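Local coordinates for protein DyP2 (PDB 4G2C) that probably oxidises dyes and related substrates with peroxide at a haem, as a dye-decolourising peroxidase from a lignin-reactive bacterium, and also binds manganese, at residues L70-G75 and R81-G86; Q162-V167 and T194-E199; T36-K41 and G45-M50; H122-L127 and F483-A488; E53-I58 and A488-L493. All blocks are in the same frame, centred on the assembly; numbering follows the deposited sequence.

Interaction 1: residues L70-G75 and R81-G86; sequences LFLGFG and RTFLNG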
# COMPACT_ATOMS: atom_id res chain seq x y z
N LEU A 70 10.32 3.83 12.87
CA LEU A 70 10.65 3.65 14.28
C LEU A 70 9.41 3.23 15.06
O LEU A 70 8.42 3.96 15.09
CB LEU A 70 11.23 4.93 14.87
CG LEU A 70 12.56 5.45 14.31
CD1 LEU A 70 12.91 6.78 14.97
CD2 LEU A 70 13.69 4.43 14.51
N PHE A 71 9.45 2.05 15.66
CA PHE A 71 8.37 1.60 16.53
C PHE A 71 8.75 1.90 17.97
O PHE A 71 9.86 1.61 18.40
CB PHE A 71 8.10 0.12 16.34
CG PHE A 71 7.80 -0.25 14.91
CD1 PHE A 71 6.64 0.21 14.30
CD2 PHE A 71 8.67 -1.03 14.18
CE1 PHE A 71 6.35 -0.11 12.98
CE2 PHE A 71 8.40 -1.34 12.86
CZ PHE A 71 7.24 -0.89 12.26
N LEU A 72 7.83 2.50 18.71
CA LEU A 72 8.13 3.01 20.05
C LEU A 72 7.34 2.27 21.13
O LEU A 72 6.29 1.68 20.85
CB LEU A 72 7.80 4.50 20.12
CG LEU A 72 8.39 5.40 19.04
CD1 LEU A 72 8.01 6.85 19.29
CD2 LEU A 72 9.91 5.25 18.93
N GLY A 73 7.87 2.32 22.35
CA GLY A 73 7.16 1.85 23.54
C GLY A 73 7.09 2.98 24.56
O GLY A 73 8.08 3.67 24.76
N PHE A 74 5.93 3.18 25.18
CA PHE A 74 5.76 4.24 26.16
C PHE A 74 5.96 3.72 27.59
O PHE A 74 5.12 2.99 28.12
CB PHE A 74 4.35 4.86 26.05
CG PHE A 74 4.11 5.59 24.75
CD1 PHE A 74 5.17 6.01 23.95
CD2 PHE A 74 2.81 5.85 24.32
CE1 PHE A 74 4.95 6.69 22.75
CE2 PHE A 74 2.57 6.52 23.13
CZ PHE A 74 3.65 6.95 22.34
N GLY A 75 7.08 4.10 28.20
CA GLY A 75 7.37 3.75 29.59
C GLY A 75 6.62 4.57 30.63
O GLY A 75 6.31 4.07 31.71
N ARG A 81 3.32 11.99 26.40
CA ARG A 81 2.56 13.16 25.99
C ARG A 81 3.46 14.35 25.71
O ARG A 81 3.24 15.12 24.77
CB ARG A 81 1.53 13.53 27.07
CG ARG A 81 0.53 12.40 27.32
CD ARG A 81 -0.42 12.70 28.47
NE ARG A 81 -1.47 13.64 28.09
CZ ARG A 81 -2.77 13.38 28.15
NH1 ARG A 81 -3.19 12.19 28.58
NH2 ARG A 81 -3.66 14.30 27.78
N THR A 82 4.50 14.51 26.52
CA THR A 82 5.44 15.59 26.30
C THR A 82 6.20 15.34 24.98
O THR A 82 6.34 16.23 24.15
CB THR A 82 6.38 15.74 27.51
OG1 THR A 82 5.59 16.01 28.67
CG2 THR A 82 7.40 16.87 27.30
N PHE A 83 6.67 14.11 24.78
CA PHE A 83 7.36 13.74 23.55
C PHE A 83 6.52 14.05 22.30
O PHE A 83 6.95 14.79 21.41
CB PHE A 83 7.72 12.26 23.58
CG PHE A 83 8.48 11.77 22.37
CD1 PHE A 83 9.62 12.42 21.94
CD2 PHE A 83 8.05 10.64 21.68
CE1 PHE A 83 10.33 11.98 20.84
CE2 PHE A 83 8.75 10.18 20.57
CZ PHE A 83 9.90 10.85 20.15
N LEU A 84 5.32 13.48 22.24
CA LEU A 84 4.41 13.75 21.13
C LEU A 84 4.23 15.24 20.91
O LEU A 84 4.32 15.72 19.77
CB LEU A 84 3.07 13.07 21.37
CG LEU A 84 3.23 11.54 21.32
CD1 LEU A 84 2.02 10.83 21.87
CD2 LEU A 84 3.51 11.11 19.90
N ASN A 85 4.04 15.99 21.99
CA ASN A 85 3.87 17.43 21.87
C ASN A 85 5.05 18.05 21.12
O ASN A 85 4.87 18.91 20.26
CB ASN A 85 3.73 18.05 23.27
CG ASN A 85 3.11 19.43 23.24
OD1 ASN A 85 3.82 20.43 23.26
ND2 ASN A 85 1.79 19.49 23.19
N GLY A 86 6.26 17.59 21.43
CA GLY A 86 7.45 18.10 20.80
C GLY A 86 7.56 17.68 19.34
O GLY A 86 8.02 18.44 18.49
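Phe83 and Leu84 on helix 77-88 fold back onto Leu72 and Phe74 of strand 66-74, closing a strand-turn-helix unit of the DyP alpha+beta domain. Going along the helix, Phe83 is the first to touch. Its CG stands anti to the backbone N (chi1 -178°), and this carries the ring out from the helix toward the strand, where CE2 lies 3.6 Å from CD1 of Leu72. The methyl arrives at the ring edge, close to the ring plane, and the two side chains cross at about a right angle. Arg189 and Pro190 also rest against Phe83.

Leu84 comes next and meets Phe74, two residues further along the strand. Its CB does not aim directly at the strand, yet the branch reaches it: CD1 lies 4.2 Å from CZ of Phe74, approaching that ring obliquely. Thr126 and Leu127 of helix 121-127, and Ala166 of the neighbouring strand, pack on Phe74 as well, so its ring is buried between sheet and helices. The contact is entirely apolar, with no hydrogen bond crossing it. The helix that presents the two side chains is held by ordinary backbone bonds, among them Gly86 N to Thr82 O at 3.0 Å.

Interaction 2: residues Q162-V167 and T194-E199; sequences QTIDAV and TVVGEE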
# COMPACT_ATOMS: atom_id res chain seq x y z
N GLN A 162 6.60 -7.70 20.25
CA GLN A 162 6.55 -6.81 21.42
C GLN A 162 5.34 -5.91 21.36
O GLN A 162 4.74 -5.73 20.30
CB GLN A 162 7.81 -5.94 21.48
CG GLN A 162 9.10 -6.69 21.18
CD GLN A 162 9.34 -7.83 22.15
OE1 GLN A 162 9.42 -7.61 23.36
NE2 GLN A 162 9.42 -9.05 21.63
N THR A 163 4.97 -5.33 22.49
CA THR A 163 3.85 -4.39 22.51
C THR A 163 4.29 -3.03 22.01
O THR A 163 5.20 -2.41 22.57
CB THR A 163 3.19 -4.29 23.89
OG1 THR A 163 2.48 -5.51 24.16
CG2 THR A 163 2.19 -3.12 23.93
N ILE A 164 3.66 -2.58 20.94
CA ILE A 164 4.03 -1.35 20.27
C ILE A 164 3.01 -0.27 20.55
O ILE A 164 1.80 -0.50 20.47
CB ILE A 164 4.13 -1.58 18.76
CG1 ILE A 164 5.23 -2.60 18.47
CG2 ILE A 164 4.36 -0.26 18.01
CD1 ILE A 164 5.28 -3.05 17.03
N ASP A 165 3.50 0.92 20.89
CA ASP A 165 2.63 2.03 21.20
C ASP A 165 2.55 3.05 20.07
O ASP A 165 1.51 3.68 19.86
CB ASP A 165 3.08 2.69 22.51
CG ASP A 165 2.82 1.80 23.71
OD1 ASP A 165 1.69 1.30 23.83
OD2 ASP A 165 3.76 1.58 24.52
N ALA A 166 3.63 3.19 19.32
CA ALA A 166 3.68 4.25 18.33
C ALA A 166 4.61 3.95 17.15
O ALA A 166 5.58 3.19 17.27
CB ALA A 166 4.07 5.57 19.00
N VAL A 167 4.32 4.55 16.00
CA VAL A 167 5.27 4.46 14.90
C VAL A 167 5.67 5.85 14.43
O VAL A 167 4.85 6.77 14.41
CB VAL A 167 4.70 3.66 13.71
CG1 VAL A 167 3.47 4.36 13.13
CG2 VAL A 167 5.78 3.47 12.65
N THR A 194 11.02 4.14 24.54
CA THR A 194 11.99 3.25 23.94
C THR A 194 11.69 3.00 22.47
O THR A 194 10.54 3.10 22.00
CB THR A 194 12.06 1.92 24.69
OG1 THR A 194 10.73 1.42 24.85
CG2 THR A 194 12.70 2.12 26.07
N VAL A 195 12.75 2.69 21.74
CA VAL A 195 12.63 2.20 20.39
C VAL A 195 12.65 0.69 20.42
O VAL A 195 13.70 0.09 20.64
CB VAL A 195 13.81 2.68 19.55
CG1 VAL A 195 13.67 2.16 18.14
CG2 VAL A 195 13.89 4.20 19.60
N VAL A 196 11.51 0.05 20.20
CA VAL A 196 11.44 -1.40 20.27
C VAL A 196 11.82 -2.04 18.95
O VAL A 196 12.03 -3.25 18.88
CB VAL A 196 10.04 -1.89 20.67
CG1 VAL A 196 9.35 -0.87 21.57
CG2 VAL A 196 9.20 -2.18 19.44
N GLY A 197 11.89 -1.23 17.89
CA GLY A 197 12.15 -1.75 16.56
C GLY A 197 12.33 -0.66 15.53
O GLY A 197 11.81 0.44 15.69
N GLU A 198 13.06 -0.98 14.46
CA GLU A 198 13.31 -0.02 13.39
C GLU A 198 13.34 -0.74 12.04
O GLU A 198 13.69 -1.91 11.98
CB GLU A 198 14.63 0.71 13.63
CG GLU A 198 15.09 1.59 12.48
CD GLU A 198 16.23 2.55 12.87
OE1 GLU A 198 16.69 2.51 14.03
OE2 GLU A 198 16.66 3.33 11.99
N GLU A 199 12.96 -0.05 10.97
CA GLU A 199 13.10 -0.58 9.61
C GLU A 199 13.59 0.55 8.71
O GLU A 199 13.39 1.73 9.02
CB GLU A 199 11.77 -1.14 9.06
CG GLU A 199 11.06 -2.18 9.94
CD GLU A 199 11.67 -3.57 9.86
OE1 GLU A 199 12.56 -3.78 9.01
OE2 GLU A 199 11.26 -4.45 10.66
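Gln162 and Val196 bring the two backbones closest, with alpha carbons 7.4 Å apart, and no hydrogen bond crosses because strand 66-74 runs between them in the sheet. What meets is therefore side chain against side chain, reaching across the middle strand. Val196 alone makes the contact from its segment, pointing CB toward the 162-167 segment. Its CG2 lies 4.1 Å from CG1 of Ile164, and the two branched side chains cross obliquely. The same methyl, CG2 of Val196, is 4.5 Å from CB of Gln162, a looser touch near the surface.

Both segments carry a classic beta bulge against the central strand of this antiparallel sheet in the DyP alpha+beta domain. On one flank Asp165 and Ala166 together face Leu72, whose backbone is hydrogen-bonded to both residues; on the other, Val196 and Gly197 together face Phe71. Val196 also packs on Phe71.

Only the CB end of Gln162 takes part, since the chain bends away and its NE2 donates to Gly158 O. Ile164 is buried, and beyond Val196 it leans on Phe482 of strand 474-484, which belongs to the other large sheet. Next to it, Asp165 divides its carboxylate: OD2 accepts from the backbone N of Phe74, while OD1 is hydrogen-bonded to His122 ND1 of helix 121-127.

Interaction 3: residues T36-K41 and G45-M50; sequences TTLSWK and GEAATM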
# COMPACT_ATOMS: atom_id res chain seq x y z
N THR A 36 -17.26 13.36 -1.37
CA THR A 36 -16.59 13.46 -2.67
C THR A 36 -15.13 13.80 -2.49
O THR A 36 -14.61 13.83 -1.38
CB THR A 36 -17.23 14.55 -3.58
OG1 THR A 36 -17.09 15.84 -2.96
CG2 THR A 36 -18.68 14.28 -3.80
N THR A 37 -14.47 14.07 -3.61
CA THR A 37 -13.10 14.54 -3.60
C THR A 37 -13.08 16.00 -3.20
O THR A 37 -14.13 16.67 -3.19
CB THR A 37 -12.43 14.39 -4.98
OG1 THR A 37 -13.21 15.11 -5.94
CG2 THR A 37 -12.36 12.92 -5.39
N LEU A 38 -11.90 16.49 -2.86
CA LEU A 38 -11.74 17.88 -2.45
C LEU A 38 -10.82 18.66 -3.39
O LEU A 38 -9.78 18.15 -3.81
CB LEU A 38 -11.18 17.93 -1.03
CG LEU A 38 -10.70 19.31 -0.57
CD1 LEU A 38 -11.86 20.18 -0.03
CD2 LEU A 38 -9.60 19.14 0.47
N SER A 39 -11.22 19.89 -3.71
CA SER A 39 -10.36 20.79 -4.46
C SER A 39 -9.53 21.57 -3.44
O SER A 39 -9.98 22.57 -2.87
CB SER A 39 -11.20 21.74 -5.33
OG SER A 39 -12.23 21.03 -6.02
N TRP A 40 -8.32 21.08 -3.17
CA TRP A 40 -7.53 21.62 -2.07
C TRP A 40 -7.16 23.10 -2.28
O TRP A 40 -7.00 23.84 -1.31
CB TRP A 40 -6.29 20.76 -1.78
CG TRP A 40 -5.11 20.98 -2.70
CD1 TRP A 40 -4.80 20.26 -3.83
CD2 TRP A 40 -4.08 21.97 -2.56
NE1 TRP A 40 -3.64 20.75 -4.40
CE2 TRP A 40 -3.17 21.79 -3.63
CE3 TRP A 40 -3.82 22.99 -1.63
CZ2 TRP A 40 -2.04 22.61 -3.81
CZ3 TRP A 40 -2.68 23.80 -1.80
CH2 TRP A 40 -1.81 23.60 -2.89
N LYS A 41 -7.06 23.52 -3.53
CA LYS A 41 -6.62 24.88 -3.81
C LYS A 41 -7.69 25.93 -3.53
O LYS A 41 -7.39 27.09 -3.34
CB LYS A 41 -6.14 25.01 -5.25
CG LYS A 41 -4.82 24.31 -5.53
CD LYS A 41 -4.33 24.61 -6.94
CE LYS A 41 -2.95 24.02 -7.20
NZ LYS A 41 -2.42 24.38 -8.56
N GLY A 45 -13.31 27.46 4.76
CA GLY A 45 -13.92 27.09 6.03
C GLY A 45 -13.33 25.82 6.60
O GLY A 45 -12.11 25.64 6.63
N GLU A 46 -14.21 24.94 7.04
CA GLU A 46 -13.79 23.76 7.78
C GLU A 46 -12.84 22.88 6.96
O GLU A 46 -11.86 22.37 7.49
CB GLU A 46 -15.02 22.97 8.24
CG GLU A 46 -15.90 23.80 9.17
CD GLU A 46 -17.20 23.10 9.54
OE1 GLU A 46 -17.59 22.14 8.84
OE2 GLU A 46 -17.82 23.52 10.55
N ALA A 47 -13.12 22.74 5.67
CA ALA A 47 -12.29 21.92 4.81
C ALA A 47 -10.86 22.45 4.79
O ALA A 47 -9.91 21.67 4.80
CB ALA A 47 -12.86 21.84 3.38
N ALA A 48 -10.72 23.77 4.76
CA ALA A 48 -9.40 24.39 4.78
C ALA A 48 -8.70 24.15 6.12
O ALA A 48 -7.50 23.87 6.18
CB ALA A 48 -9.53 25.88 4.50
N THR A 49 -9.46 24.26 7.20
CA THR A 49 -8.93 23.97 8.52
C THR A 49 -8.45 22.51 8.58
O THR A 49 -7.37 22.22 9.09
CB THR A 49 -10.02 24.21 9.60
OG1 THR A 49 -10.55 25.53 9.45
CG2 THR A 49 -9.46 24.04 11.01
N MET A 50 -9.27 21.61 8.05
CA MET A 50 -8.94 20.18 8.08
C MET A 50 -7.57 19.93 7.47
O MET A 50 -6.78 19.16 8.01
CB MET A 50 -10.01 19.36 7.36
CG MET A 50 -9.72 17.86 7.32
SD MET A 50 -8.64 17.48 5.94
CE MET A 50 -9.75 17.81 4.57
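Leu38 spreads its two methyls over one side of helix 45-53, each finding a different residue. CD1 rests on the methyl of Ala47, 3.9 Å from its CB, and CD2 faces the end of Met50, 4.3 Å from CE. Ala47 and Met50 are three residues apart, so they come up on the same side of the helix, and the fork of the leucine fits against both. Leu38 holds CG anti to its own nitrogen (chi1 168°), with the fork directed at the helix. The Met50 chain bends at both of its later torsions, which brings CE round to the leucine.

In the fold, this is the N-terminal arm doubling back on the first helix of the model, with a short turn between them. The arm is also anchored by backbone hydrogen bonds of Leu38 with Phe226 and Thr228, and Lys41 N donates to Glu229 OE2. Further along, Leu51 extends the apolar patch, touching both Leu38 and Trp40.

Gly45 O accepts from two donors of Thr49. Thr49 N lies 3.0 Å from Gly45 O and Thr49 OG1 3.2 Å from it, the hydroxyl standing above the carbonyl plane, 53° out of it. On the arm, Lys41 lays its CG over one face of the Trp40 ring, while its NZ forms a salt bridge with Glu102.

Interaction 4: residues H122-L127 and F483-A488; sequences HGYATL and FMPSLA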
# COMPACT_ATOMS: atom_id res chain seq x y z
N HIS A 122 -3.00 0.27 21.99
CA HIS A 122 -2.28 0.16 23.25
C HIS A 122 -1.64 1.49 23.63
O HIS A 122 -1.59 1.85 24.79
CB HIS A 122 -1.22 -0.94 23.22
CG HIS A 122 -0.63 -1.23 24.56
ND1 HIS A 122 0.40 -0.49 25.10
CD2 HIS A 122 -0.98 -2.13 25.51
CE1 HIS A 122 0.68 -0.95 26.30
NE2 HIS A 122 -0.14 -1.94 26.58
N GLY A 123 -1.16 2.23 22.64
CA GLY A 123 -0.52 3.50 22.91
C GLY A 123 -1.50 4.53 23.42
O GLY A 123 -1.15 5.37 24.24
N TYR A 124 -2.74 4.48 22.93
CA TYR A 124 -3.80 5.33 23.46
C TYR A 124 -4.07 4.96 24.92
O TYR A 124 -4.26 5.84 25.77
CB TYR A 124 -5.10 5.20 22.63
CG TYR A 124 -5.15 6.10 21.42
CD1 TYR A 124 -5.60 7.42 21.53
CD2 TYR A 124 -4.74 5.65 20.16
CE1 TYR A 124 -5.64 8.26 20.42
CE2 TYR A 124 -4.78 6.48 19.05
CZ TYR A 124 -5.23 7.78 19.19
OH TYR A 124 -5.28 8.63 18.10
N ALA A 125 -4.07 3.66 25.21
CA ALA A 125 -4.30 3.19 26.56
C ALA A 125 -3.22 3.70 27.52
O ALA A 125 -3.53 4.17 28.62
CB ALA A 125 -4.41 1.65 26.61
N THR A 126 -1.96 3.62 27.12
CA THR A 126 -0.87 4.15 27.94
C THR A 126 -1.02 5.64 28.21
O THR A 126 -0.67 6.13 29.28
CB THR A 126 0.51 3.94 27.29
OG1 THR A 126 0.89 2.57 27.40
CG2 THR A 126 1.56 4.78 28.00
N LEU A 127 -1.50 6.37 27.21
CA LEU A 127 -1.66 7.81 27.35
C LEU A 127 -2.91 8.15 28.15
O LEU A 127 -3.09 9.28 28.60
CB LEU A 127 -1.75 8.47 25.96
CG LEU A 127 -0.51 8.49 25.06
CD1 LEU A 127 -0.85 9.06 23.70
CD2 LEU A 127 0.64 9.28 25.69
N PHE A 483 -3.17 4.63 14.19
CA PHE A 483 -4.00 5.73 13.74
C PHE A 483 -3.08 6.94 13.64
O PHE A 483 -2.37 7.25 14.60
CB PHE A 483 -5.11 5.97 14.77
CG PHE A 483 -6.11 7.01 14.36
CD1 PHE A 483 -7.06 6.74 13.38
CD2 PHE A 483 -6.13 8.25 14.97
CE1 PHE A 483 -8.00 7.71 13.00
CE2 PHE A 483 -7.07 9.22 14.61
CZ PHE A 483 -8.00 8.94 13.62
N MET A 484 -3.04 7.60 12.49
CA MET A 484 -2.38 8.90 12.45
C MET A 484 -3.39 9.97 12.86
O MET A 484 -4.34 10.25 12.13
CB MET A 484 -1.79 9.25 11.08
CG MET A 484 -1.27 8.10 10.23
SD MET A 484 0.02 7.02 10.88
CE MET A 484 -0.94 5.95 11.93
N PRO A 485 -3.22 10.54 14.05
CA PRO A 485 -4.14 11.56 14.55
C PRO A 485 -3.87 12.92 13.94
O PRO A 485 -2.87 13.12 13.26
CB PRO A 485 -3.85 11.58 16.05
CG PRO A 485 -2.44 11.14 16.15
CD PRO A 485 -2.22 10.15 15.06
N SER A 486 -4.78 13.85 14.19
CA SER A 486 -4.65 15.20 13.68
C SER A 486 -3.52 15.92 14.39
O SER A 486 -3.16 15.57 15.53
CB SER A 486 -5.96 15.96 13.90
OG SER A 486 -6.19 16.12 15.28
N LEU A 487 -2.96 16.94 13.73
CA LEU A 487 -1.92 17.76 14.34
C LEU A 487 -2.39 18.48 15.61
O LEU A 487 -1.64 18.57 16.57
CB LEU A 487 -1.35 18.77 13.34
CG LEU A 487 -0.66 18.18 12.11
CD1 LEU A 487 -0.09 19.28 11.20
CD2 LEU A 487 0.40 17.16 12.49
N ALA A 488 -3.63 18.97 15.60
CA ALA A 488 -4.20 19.64 16.76
C ALA A 488 -4.27 18.70 17.97
O ALA A 488 -4.07 19.13 19.11
CB ALA A 488 -5.58 20.22 16.43
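Tyr124 pushes its phenol oxygen against the Phe483 ring, OH lying 3.3 Å from CD2. The approach is oblique, neither squarely over the face nor in at the edge, and the neighbouring ring atoms are more distant, with OH 4.0 Å from CE2. The same oxygen reaches 3.9 Å from CB of Pro485, past which the tyrosine slides in the opposite direction. Farther back along the phenol ring, CE2 of Tyr124 is 4.3 Å from CB of Phe483, and that carbon sits at the tyrosine's edge, near its plane. No hydrogen bond joins the two segments; across this contact the hydroxyl makes van der Waals contact. Phe483 turns its CG anti to the backbone N (chi1 -175°), placing the ring beside the phenol tip.

The contact joins helix 121-127 of the DyP alpha+beta domain to the end of strand 474-484, which belongs to the other large antiparallel sheet. The two sheets come together here: Phe483 makes a backbone hydrogen bond with Leu119 of strand 114-119, and its ring meets Tyr270 edge-to-face.

Just after Pro485 the chain turns into the C-terminal helix. Ser486 holds the N-cap position, its OG hydrogen-bonded to Phe489 N, and the same hydroxyl is also hydrogen-bonded to Asp257 OD2. On the helix 121-127 side, Leu127 carries the packing on to Ala80 and Leu84 of helix 77-88.

Interaction 5: residues E53-I58 and A488-L493; sequences ELQPNI and AFLRSL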
# COMPACT_ATOMS: atom_id res chain seq x y z
N GLU A 53 -4.72 20.87 9.66
CA GLU A 53 -4.54 20.01 10.83
C GLU A 53 -4.29 18.55 10.48
O GLU A 53 -4.17 17.70 11.35
CB GLU A 53 -5.73 20.15 11.78
CG GLU A 53 -5.94 21.57 12.29
CD GLU A 53 -4.90 22.00 13.31
OE1 GLU A 53 -3.93 21.25 13.55
OE2 GLU A 53 -5.04 23.10 13.88
N LEU A 54 -4.20 18.26 9.19
CA LEU A 54 -4.00 16.89 8.72
C LEU A 54 -2.53 16.62 8.48
O LEU A 54 -1.82 17.45 7.92
CB LEU A 54 -4.75 16.65 7.40
CG LEU A 54 -4.86 15.17 7.00
CD1 LEU A 54 -5.94 14.47 7.84
CD2 LEU A 54 -5.13 15.00 5.51
N GLN A 55 -2.07 15.43 8.87
CA GLN A 55 -0.73 14.98 8.51
C GLN A 55 -0.60 14.78 7.01
O GLN A 55 -1.58 14.46 6.33
CB GLN A 55 -0.37 13.66 9.21
CG GLN A 55 -0.26 13.73 10.73
CD GLN A 55 0.25 12.43 11.29
OE1 GLN A 55 1.19 11.84 10.75
NE2 GLN A 55 -0.38 11.94 12.35
N PRO A 56 0.63 14.98 6.48
CA PRO A 56 1.01 14.62 5.11
C PRO A 56 0.95 13.10 4.88
O PRO A 56 0.82 12.32 5.84
CB PRO A 56 2.48 15.07 5.02
CG PRO A 56 2.67 16.04 6.14
CD PRO A 56 1.75 15.59 7.22
N ASN A 57 1.06 12.71 3.62
CA ASN A 57 1.15 11.31 3.21
C ASN A 57 -0.20 10.59 3.17
O ASN A 57 -0.29 9.45 2.73
CB ASN A 57 2.16 10.54 4.08
CG ASN A 57 2.64 9.24 3.43
OD1 ASN A 57 2.79 9.15 2.20
ND2 ASN A 57 2.86 8.22 4.24
N ILE A 58 -1.26 11.28 3.60
CA ILE A 58 -2.56 10.64 3.70
C ILE A 58 -3.40 10.88 2.44
O ILE A 58 -3.66 9.95 1.69
CB ILE A 58 -3.32 11.04 4.99
CG1 ILE A 58 -2.55 10.56 6.23
CG2 ILE A 58 -4.71 10.43 4.99
CD1 ILE A 58 -2.99 11.22 7.56
N ALA A 488 -3.63 18.97 15.60
CA ALA A 488 -4.20 19.64 16.76
C ALA A 488 -4.27 18.70 17.97
O ALA A 488 -4.07 19.13 19.11
CB ALA A 488 -5.58 20.22 16.43
N PHE A 489 -4.55 17.43 17.73
CA PHE A 489 -4.52 16.47 18.83
C PHE A 489 -3.13 16.38 19.43
O PHE A 489 -2.96 16.43 20.65
CB PHE A 489 -4.95 15.07 18.38
CG PHE A 489 -4.62 14.01 19.39
CD1 PHE A 489 -5.43 13.80 20.50
CD2 PHE A 489 -3.47 13.23 19.24
CE1 PHE A 489 -5.11 12.83 21.43
CE2 PHE A 489 -3.15 12.26 20.17
CZ PHE A 489 -3.97 12.06 21.27
N LEU A 490 -2.13 16.24 18.57
CA LEU A 490 -0.75 16.07 19.02
C LEU A 490 -0.26 17.29 19.81
O LEU A 490 0.42 17.15 20.83
CB LEU A 490 0.17 15.77 17.84
CG LEU A 490 -0.11 14.48 17.06
CD1 LEU A 490 0.84 14.33 15.89
CD2 LEU A 490 -0.06 13.23 17.95
N ARG A 491 -0.62 18.49 19.35
CA ARG A 491 -0.27 19.72 20.06
C ARG A 491 -0.99 19.82 21.41
O ARG A 491 -0.45 20.37 22.37
CB ARG A 491 -0.59 20.97 19.21
CG ARG A 491 0.17 21.11 17.89
CD ARG A 491 0.06 22.54 17.32
NE ARG A 491 -1.34 22.98 17.19
CZ ARG A 491 -2.12 22.65 16.16
NH1 ARG A 491 -1.64 21.89 15.20
NH2 ARG A 491 -3.38 23.08 16.10
N SER A 492 -2.20 19.27 21.49
CA SER A 492 -3.03 19.38 22.69
C SER A 492 -2.58 18.49 23.85
O SER A 492 -3.14 18.57 24.95
CB SER A 492 -4.49 19.05 22.35
OG SER A 492 -4.70 17.64 22.25
N LEU A 493 -1.59 17.65 23.62
CA LEU A 493 -1.15 16.69 24.62
C LEU A 493 -0.29 17.32 25.72
O LEU A 493 0.45 18.29 25.51
CB LEU A 493 -0.41 15.52 23.95
CG LEU A 493 -1.32 14.52 23.26
CD1 LEU A 493 -0.54 13.41 22.58
CD2 LEU A 493 -2.34 13.94 24.25
OXT LEU A 493 -0.32 16.85 26.86
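Glu53 and Arg491 meet in a two-pronged, end-on salt bridge. NH1 of Arg491 donates to OE1 of Glu53 at 2.9 Å, and NH2 of Arg491 to OE2 at 2.8 Å, both on the syn side of the carboxylate. The planes of the two groups are only 28° apart, so the pairing is nearly flat and fixes the carboxylate's rotation. Ala488 packs alongside, its CB 3.5 Å from OE1 of Glu53, while its CA lies 3.4 Å above the guanidinium plane, offset toward the rim.

The bridge ties the 53-58 segment to the C-terminal helix 487-491, closing nearly the whole chain on itself. The carboxylate sits near that helix's N-terminal end, whose dipole probably stabilises its charge. With an alanine in place of Glu53, the Arg491 guanidinium would probably lose its charged mate and be free to turn, and a gap would open beside Ala488.

One shell out, the Glu53 chain is bent at chi2 (-73°) to aim its carboxylate, and its backbone O receives Leu487 N. Gln55 brings NE2 to 4.4 Å from Leu490 CD1; that nitrogen is spent on Pro485 O and Val117 O. Ser88 of helix 77-88 packs against Leu490 and Arg491.

Overall arrangement
Interactions 1, 2 and 4 form one neighbourhood: the centres of interactions 2 and 4 each lie 10 Å from that of interaction 1 and 14 Å from each other. Strand 66-74 lies between the two flanks of interaction 2, while Arg81 NH1 of interaction 1 lies 2.9 Å from Leu127 O of interaction 4. Interactions 4 and 5, centres 10 Å apart, share Ala488. Interaction 3 packs on none of the others, though its nearest atoms come within about 7 Å of interaction 4; its centre is 16 Å from that of interaction 5, which it adjoins along the chain. None of the five includes Glu287 or Glu313 of the manganese site; strand 474-484, ending at interaction 4, starts where the haem pocket residues end.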